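Local atomic coordinates of beta-ketoacyl synthase (Burkholderia phymatum, PDB entry 4EWG), a protein that probably catalyses the condensation of acyl chains with malonyl-ACP to 3-oxoacyl-ACP, as beta-ketoacyl-ACP synthases of the thiolase-like superfamily do in fatty acid synthesis. Residues L49-A54 with T214-P219; S113-P118 with A195-G200. All coordinates share one frame; numbering follows the deposited sequence.

Contact 1 (L49-A54 with T214-P219); sequences LHTRLA and TRNDEP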
ATOM      1  N   LEU A  49      26.490 -10.140  -6.710  1.00 29.64           N
ATOM      2  CA  LEU A  49      25.638 -11.042  -5.915  1.00 28.39           C
ATOM      3  C   LEU A  49      26.478 -12.213  -5.447  1.00 28.82           C
ATOM      4  O   LEU A  49      27.169 -12.819  -6.238  1.00 28.31           O
ATOM      5  CB  LEU A  49      24.486 -11.575  -6.719  1.00 28.00           C
ATOM      6  CG  LEU A  49      23.315 -10.623  -6.937  1.00 26.98           C
ATOM      7  CD1 LEU A  49      22.272 -11.328  -7.782  1.00 26.18           C
ATOM      8  CD2 LEU A  49      22.751 -10.155  -5.609  1.00 25.13           C
ATOM      9  N   HIS A  50      26.411 -12.510  -4.159  1.00 27.72           N
ATOM     10  CA  HIS A  50      27.105 -13.636  -3.592  1.00 28.22           C
ATOM     11  C   HIS A  50      26.331 -14.884  -3.792  1.00 27.51           C
ATOM     12  O   HIS A  50      26.888 -15.915  -4.171  1.00 27.72           O
ATOM     13  CB  HIS A  50      27.355 -13.393  -2.117  1.00 29.45           C
ATOM     14  CG  HIS A  50      28.280 -12.216  -1.856  1.00 30.24           C
ATOM     15  ND1 HIS A  50      27.880 -11.099  -1.198  1.00 31.42           N
ATOM     16  CD2 HIS A  50      29.574 -11.993  -2.244  1.00 31.52           C
ATOM     17  CE1 HIS A  50      28.901 -10.226  -1.143  1.00 31.49           C
ATOM     18  NE2 HIS A  50      29.930 -10.763  -1.795  1.00 32.38           N
ATOM     19  N   THR A  51      25.022 -14.832  -3.570  1.00 26.46           N
ATOM     20  CA  THR A  51      24.219 -16.044  -3.753  1.00 26.10           C
ATOM     21  C   THR A  51      24.037 -16.379  -5.226  1.00 26.69           C
ATOM     22  O   THR A  51      23.961 -15.503  -6.053  1.00 26.00           O
ATOM     23  CB  THR A  51      22.844 -15.972  -3.066  1.00 24.51           C
ATOM     24  OG1 THR A  51      22.268 -17.283  -3.031  1.00 24.63           O
ATOM     25  CG2 THR A  51      21.911 -15.047  -3.775  1.00 23.79           C
ATOM     26  N   ARG A  52      23.960 -17.676  -5.511  1.00 28.13           N
ATOM     27  CA  ARG A  52      23.496 -18.185  -6.793  1.00 28.74           C
ATOM     28  C   ARG A  52      22.292 -19.128  -6.605  1.00 28.36           C
ATOM     29  O   ARG A  52      22.099 -20.062  -7.387  1.00 28.99           O
ATOM     30  CB  ARG A  52      24.648 -18.913  -7.508  1.00 30.41           C
ATOM     31  CG  ARG A  52      25.772 -17.986  -7.951  1.00 31.18           C
ATOM     32  CD  ARG A  52      25.293 -17.084  -9.070  1.00 31.59           C
ATOM     33  NE  ARG A  52      26.324 -16.163  -9.524  1.00 32.30           N
ATOM     34  CZ  ARG A  52      26.561 -14.965  -9.005  1.00 32.19           C
ATOM     35  NH1 ARG A  52      25.853 -14.516  -7.987  1.00 31.67           N
ATOM     36  NH2 ARG A  52      27.527 -14.219  -9.507  1.00 33.91           N
ATOM     37  N   LEU A  53      21.491 -18.885  -5.571  1.00 27.01           N
ATOM     38  CA  LEU A  53      20.327 -19.751  -5.278  1.00 26.63           C
ATOM     39  C   LEU A  53      19.001 -19.002  -5.398  1.00 25.71           C
ATOM     40  O   LEU A  53      18.923 -17.828  -5.046  1.00 24.58           O
ATOM     41  CB  LEU A  53      20.437 -20.306  -3.857  1.00 26.62           C
ATOM     42  CG  LEU A  53      21.731 -21.046  -3.513  1.00 27.30           C
ATOM     43  CD1 LEU A  53      21.830 -21.296  -2.011  1.00 27.15           C
ATOM     44  CD2 LEU A  53      21.758 -22.333  -4.304  1.00 27.25           C
ATOM     45  N   ALA A  54      17.969 -19.698  -5.884  1.00 25.10           N
ATOM     46  CA  ALA A  54      16.596 -19.186  -5.900  1.00 24.47           C
ATOM     47  C   ALA A  54      15.657 -20.364  -5.955  1.00 24.37           C
ATOM     48  O   ALA A  54      16.098 -21.493  -6.237  1.00 25.66           O
ATOM     49  CB  ALA A  54      16.349 -18.294  -7.110  1.00 24.56           C
ATOM     50  N   THR A 214      24.537 -18.759   0.813  1.00 22.47           N
ATOM     51  CA  THR A 214      25.515 -18.809  -0.233  1.00 22.91           C
ATOM     52  C   THR A 214      26.048 -20.243  -0.449  1.00 24.56           C
ATOM     53  O   THR A 214      27.127 -20.428  -1.017  1.00 24.73           O
ATOM     54  CB  THR A 214      26.688 -17.875   0.075  1.00 22.72           C
ATOM     55  OG1 THR A 214      27.226 -18.247   1.314  1.00 22.99           O
ATOM     56  CG2 THR A 214      26.246 -16.407   0.151  1.00 21.85           C
ATOM     57  N   ARG A 215      25.292 -21.253  -0.038  1.00 25.20           N
ATOM     58  CA  ARG A 215      25.680 -22.624  -0.333  1.00 27.51           C
ATOM     59  C   ARG A 215      25.357 -22.937  -1.779  1.00 28.26           C
ATOM     60  O   ARG A 215      24.461 -23.707  -2.078  1.00 28.56           O
ATOM     61  CB  ARG A 215      25.018 -23.587   0.632  1.00 28.05           C
ATOM     62  CG  ARG A 215      25.677 -23.501   1.989  1.00 29.41           C
ATOM     63  CD  ARG A 215      24.956 -24.333   3.023  1.00 30.68           C
ATOM     64  NE  ARG A 215      25.209 -25.773   2.845  1.00 31.91           N
ATOM     65  CZ  ARG A 215      24.803 -26.722   3.690  1.00 32.03           C
ATOM     66  NH1 ARG A 215      24.106 -26.405   4.777  1.00 31.56           N
ATOM     67  NH2 ARG A 215      25.093 -27.990   3.443  1.00 33.20           N
ATOM     68  N   ASN A 216      26.126 -22.334  -2.680  1.00 29.28           N
ATOM     69  CA  ASN A 216      25.752 -22.264  -4.088  1.00 29.87           C
ATOM     70  C   ASN A 216      25.799 -23.612  -4.807  1.00 32.30           C
ATOM     71  O   ASN A 216      25.144 -23.811  -5.841  1.00 32.35           O
ATOM     72  CB  ASN A 216      26.574 -21.180  -4.793  1.00 29.57           C
ATOM     73  CG  ASN A 216      26.200 -19.766  -4.321  1.00 28.25           C
ATOM     74  OD1 ASN A 216      25.123 -19.546  -3.758  1.00 28.73           O
ATOM     75  ND2 ASN A 216      27.040 -18.813  -4.597  1.00 27.39           N
ATOM     76  N   ASP A 217      26.524 -24.560  -4.217  1.00 34.52           N
ATOM     77  CA  ASP A 217      26.601 -25.904  -4.737  1.00 36.77           C
ATOM     78  C   ASP A 217      25.638 -26.913  -4.122  1.00 36.26           C
ATOM     79  O   ASP A 217      25.611 -28.059  -4.546  1.00 37.40           O
ATOM     80  CB  ASP A 217      28.024 -26.402  -4.563  1.00 39.80           C
ATOM     81  CG  ASP A 217      28.955 -25.816  -5.604  1.00 41.61           C
ATOM     82  OD1 ASP A 217      28.515 -24.922  -6.386  1.00 42.83           O
ATOM     83  OD2 ASP A 217      30.117 -26.244  -5.649  1.00 44.80           O
ATOM     84  N   GLU A 218      24.866 -26.511  -3.132  1.00 35.29           N
ATOM     85  CA  GLU A 218      23.996 -27.452  -2.439  1.00 35.37           C
ATOM     86  C   GLU A 218      22.570 -26.917  -2.281  1.00 32.62           C
ATOM     87  O   GLU A 218      22.103 -26.747  -1.171  1.00 30.96           O
ATOM     88  CB  GLU A 218      24.590 -27.777  -1.073  1.00 37.02           C
ATOM     89  CG  GLU A 218      25.947 -28.471  -1.171  1.00 40.09           C
ATOM     90  CD  GLU A 218      26.528 -28.781   0.196  1.00 41.90           C
ATOM     91  OE1 GLU A 218      26.758 -27.820   0.964  1.00 41.77           O
ATOM     92  OE2 GLU A 218      26.746 -29.982   0.499  1.00 45.30           O
ATOM     93  N   PRO A 219      21.876 -26.672  -3.406  1.00 30.85           N
ATOM     94  CA  PRO A 219      20.526 -26.099  -3.364  1.00 29.05           C
ATOM     95  C   PRO A 219      19.518 -26.963  -2.646  1.00 27.79           C
ATOM     96  O   PRO A 219      18.588 -26.458  -2.079  1.00 27.89           O
ATOM     97  CB  PRO A 219      20.145 -25.986  -4.860  1.00 29.40           C
ATOM     98  CG  PRO A 219      21.026 -26.945  -5.552  1.00 30.87           C
ATOM     99  CD  PRO A 219      22.314 -26.924  -4.790  1.00 31.36           C
TER
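With its CG anti to the carbonyl carbon (chi1 -68°) and its amide turned only slightly at chi2 (-19°), N216 reaches across to the backbone on both sides of T51. Its ND2 donates to H50 O at 2.9 Å, in the plane of both the amide and the carbonyl. On the other branch, OD1 accepts from R52 N at 2.8 Å; this nearly straight bond arrives well above the amide plane. The CB and CG of R52 lie against the same amide, with R52 CB 3.6 Å from N216 CG, while its guanidinium leads off to L49 O and T51 O, both through NH1. L53 points toward 214-219: CD1 touches R215 O at 3.6 Å and CD2 meets P219 CB at 4.0 Å. T51 OG1 accepts from L53 N and is also bonded to S213 O, which ties this bend to the residue just before 214-219. Within the turn, R215 forms a side-on salt bridge, NE and NH2 both reaching E218 OE1 from one face of the carboxylate. The whole is an asparagine bridging two backbone groups, set in a type I turn from R215 to E218 and facing an ST turn that leads into strand 53-54.

Contact 2 (S113-P118 with A195-G200); sequences SGSVEP and AEELSG
E197 spans from the end of strand 189-196 to the start of helix 116-128, and its carboxylate is held by S115 and V116. Its CB points toward 113-118; with CG between the backbone N and the carbonyl carbon (chi1 77°) and the chain extended beyond, CD is carried to 3.7 Å from S115 CA. At the tip the two oxygens part. OE1 takes the hydroxyl of S115 at 2.7 Å, on its syn side and somewhat out of the carboxylate plane, and is bonded as well to V77 N of helix 76-92. OE2 accepts from V116 N at 3.1 Å, a donor standing above the carboxylate plane, and from a water at 2.7 Å that also donates to E117 OE1. Beside this tip, V116 CG1 packs on S199 CB at 3.5 Å; V116 also touches L126 of the second subunit. Farther back, E196 OE1 has a weak bond from S113 N, while a second water joins it to S113 O and E197 N. Its other oxygen, OE2, is bonded to S112 and G342. A buried acid is thus met by a hydroxyl, two backbone N-H groups and water. V116 N belongs to the first turn of its helix, so the helix end probably helps to stabilise a negative charge on E197, while the water shared with E117 may ease the repulsion between the two acids.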
ATOM      1  N   SER A 113       7.741  -5.146  -4.964  1.00 13.48           N
ATOM      2  CA  SER A 113       8.195  -4.397  -6.097  1.00 13.86           C
ATOM      3  C   SER A 113       7.274  -4.591  -7.317  1.00 13.98           C
ATOM      4  O   SER A 113       6.533  -5.564  -7.406  1.00 13.72           O
ATOM      5  CB  SER A 113       9.622  -4.889  -6.408  1.00 14.50           C
ATOM      6  OG  SER A 113      10.075  -4.430  -7.636  1.00 14.95           O
ATOM      7  N   GLY A 114       7.361  -3.649  -8.258  1.00 14.23           N
ATOM      8  CA  GLY A 114       6.749  -3.761  -9.540  1.00 14.13           C
ATOM      9  C   GLY A 114       7.557  -4.660 -10.452  1.00 15.09           C
ATOM     10  O   GLY A 114       8.355  -5.487  -9.983  1.00 16.44           O
ATOM     11  N   SER A 115       7.364  -4.517 -11.756  1.00 14.75           N
ATOM     12  CA  SER A 115       7.968  -5.459 -12.714  1.00 15.28           C
ATOM     13  C   SER A 115       9.316  -4.970 -13.260  1.00 15.60           C
ATOM     14  O   SER A 115       9.576  -3.786 -13.294  1.00 14.80           O
ATOM     15  CB  SER A 115       6.992  -5.737 -13.864  1.00 14.92           C
ATOM     16  OG  SER A 115       5.917  -6.559 -13.396  1.00 14.38           O
ATOM     17  N   VAL A 116      10.130  -5.910 -13.723  1.00 16.39           N
ATOM     18  CA  VAL A 116      11.504  -5.600 -14.108  1.00 16.95           C
ATOM     19  C   VAL A 116      11.600  -4.650 -15.274  1.00 17.88           C
ATOM     20  O   VAL A 116      12.406  -3.733 -15.241  1.00 17.85           O
ATOM     21  CB  VAL A 116      12.380  -6.867 -14.412  1.00 17.33           C
ATOM     22  CG1 VAL A 116      12.572  -7.673 -13.136  1.00 16.77           C
ATOM     23  CG2 VAL A 116      11.824  -7.731 -15.550  1.00 17.33           C
ATOM     24  N   GLU A 117      10.768  -4.846 -16.293  1.00 19.13           N
ATOM     25  CA  GLU A 117      10.900  -4.076 -17.528  1.00 20.15           C
ATOM     26  C   GLU A 117      10.859  -2.565 -17.278  1.00 19.38           C
ATOM     27  O   GLU A 117      11.766  -1.860 -17.679  1.00 20.03           O
ATOM     28  CB  GLU A 117       9.839  -4.484 -18.561  1.00 21.69           C
ATOM     29  CG  GLU A 117      10.031  -5.890 -19.109  1.00 23.63           C
ATOM     30  CD  GLU A 117       9.571  -7.019 -18.173  1.00 24.67           C
ATOM     31  OE1 GLU A 117       8.884  -6.752 -17.122  1.00 24.21           O
ATOM     32  OE2 GLU A 117       9.883  -8.199 -18.517  1.00 25.92           O
ATOM     33  N   PRO A 118       9.790  -2.064 -16.625  1.00 18.49           N
ATOM     34  CA  PRO A 118       9.696  -0.618 -16.435  1.00 17.97           C
ATOM     35  C   PRO A 118      10.685  -0.069 -15.407  1.00 17.76           C
ATOM     36  O   PRO A 118      11.137   1.078 -15.558  1.00 17.67           O
ATOM     37  CB  PRO A 118       8.256  -0.415 -15.970  1.00 17.37           C
ATOM     38  CG  PRO A 118       7.905  -1.719 -15.325  1.00 17.44           C
ATOM     39  CD  PRO A 118       8.562  -2.751 -16.182  1.00 17.77           C
ATOM     40  N   ALA A 195       1.958 -11.203  -4.086  1.00 11.26           N
ATOM     41  CA  ALA A 195       2.668 -11.736  -5.256  1.00 11.75           C
ATOM     42  C   ALA A 195       4.085 -11.184  -5.347  1.00 11.92           C
ATOM     43  O   ALA A 195       4.395 -10.144  -4.755  1.00 11.95           O
ATOM     44  CB  ALA A 195       1.894 -11.402  -6.511  1.00 11.79           C
ATOM     45  N   GLU A 196       4.952 -11.895  -6.064  1.00 12.19           N
ATOM     46  CA  GLU A 196       6.275 -11.406  -6.374  1.00 12.25           C
ATOM     47  C   GLU A 196       6.836 -12.117  -7.608  1.00 13.05           C
ATOM     48  O   GLU A 196       6.583 -13.324  -7.816  1.00 13.04           O
ATOM     49  CB  GLU A 196       7.237 -11.624  -5.213  1.00 12.26           C
ATOM     50  CG  GLU A 196       8.344 -10.577  -5.187  1.00 12.14           C
ATOM     51  CD  GLU A 196       7.851  -9.262  -4.583  1.00 11.86           C
ATOM     52  OE1 GLU A 196       7.830  -8.218  -5.297  1.00 11.90           O
ATOM     53  OE2 GLU A 196       7.480  -9.289  -3.386  1.00 11.47           O
ATOM     54  N   GLU A 197       7.610 -11.373  -8.412  1.00 13.33           N
ATOM     55  CA  GLU A 197       8.327 -11.972  -9.522  1.00 14.17           C
ATOM     56  C   GLU A 197       9.800 -12.039  -9.154  1.00 14.38           C
ATOM     57  O   GLU A 197      10.300 -11.166  -8.512  1.00 14.79           O
ATOM     58  CB  GLU A 197       8.078 -11.203 -10.823  1.00 14.35           C
ATOM     59  CG  GLU A 197       8.830  -9.894 -11.002  1.00 14.46           C
ATOM     60  CD  GLU A 197       8.303  -9.080 -12.206  1.00 14.54           C
ATOM     61  OE1 GLU A 197       7.099  -8.746 -12.254  1.00 13.93           O
ATOM     62  OE2 GLU A 197       9.091  -8.736 -13.079  1.00 14.75           O
ATOM     63  N   LEU A 198      10.454 -13.123  -9.507  1.00 14.67           N
ATOM     64  CA  LEU A 198      11.860 -13.322  -9.175  1.00 14.76           C
ATOM     65  C   LEU A 198      12.679 -12.408 -10.064  1.00 15.14           C
ATOM     66  O   LEU A 198      12.468 -12.355 -11.275  1.00 15.14           O
ATOM     67  CB  LEU A 198      12.284 -14.787  -9.400  1.00 14.92           C
ATOM     68  CG  LEU A 198      13.741 -15.176  -9.045  1.00 15.45           C
ATOM     69  CD1 LEU A 198      14.038 -14.978  -7.531  1.00 14.82           C
ATOM     70  CD2 LEU A 198      14.083 -16.614  -9.518  1.00 15.77           C
ATOM     71  N   SER A 199      13.611 -11.692  -9.462  1.00 15.14           N
ATOM     72  CA  SER A 199      14.583 -10.929 -10.233  1.00 15.80           C
ATOM     73  C   SER A 199      15.886 -10.771  -9.450  1.00 15.87           C
ATOM     74  O   SER A 199      15.930 -10.982  -8.237  1.00 15.34           O
ATOM     75  CB  SER A 199      14.042  -9.544 -10.560  1.00 15.49           C
ATOM     76  OG  SER A 199      14.014  -8.746  -9.387  1.00 14.66           O
ATOM     77  N   GLY A 200      16.938 -10.377 -10.160  1.00 16.44           N
ATOM     78  CA  GLY A 200      18.221 -10.130  -9.533  1.00 16.97           C
ATOM     79  C   GLY A 200      18.113  -9.068  -8.441  1.00 16.53           C
ATOM     80  O   GLY A 200      18.552  -9.284  -7.326  1.00 16.59           O
TER
HETATM   81  O   HOH W   1       7.614  -8.373  -8.090  1.00 11.72           O
HETATM   82  O   HOH W   2       7.754  -8.874 -15.371  1.00 21.75           O

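How the contacts relate
From the N terminus, the chain passes through 49-54 and continues through helix 76-92 and strand 105-110 to 113-118. Helix 116-128 begins there, and after further helices and edge strand 161-163 the chain reaches helix 170-183 and strand 189-196, at whose end 195-200 closes contact 2. Helix 200-207 leads on toward 214-219, where contact 1 closes the larger loop, so contact 2 is nested inside it. Contact 2 joins the segments that lead out of two neighbouring parallel strands of the main sheet, 105-110 and 189-196; contact 1 ties the small antiparallel pair 38-39 and 53-54 to the loop after helix 200-207. Their centres lie about 20 Å apart, yet they touch where A54 CB packs on L198 CD2 at 3.7 Å.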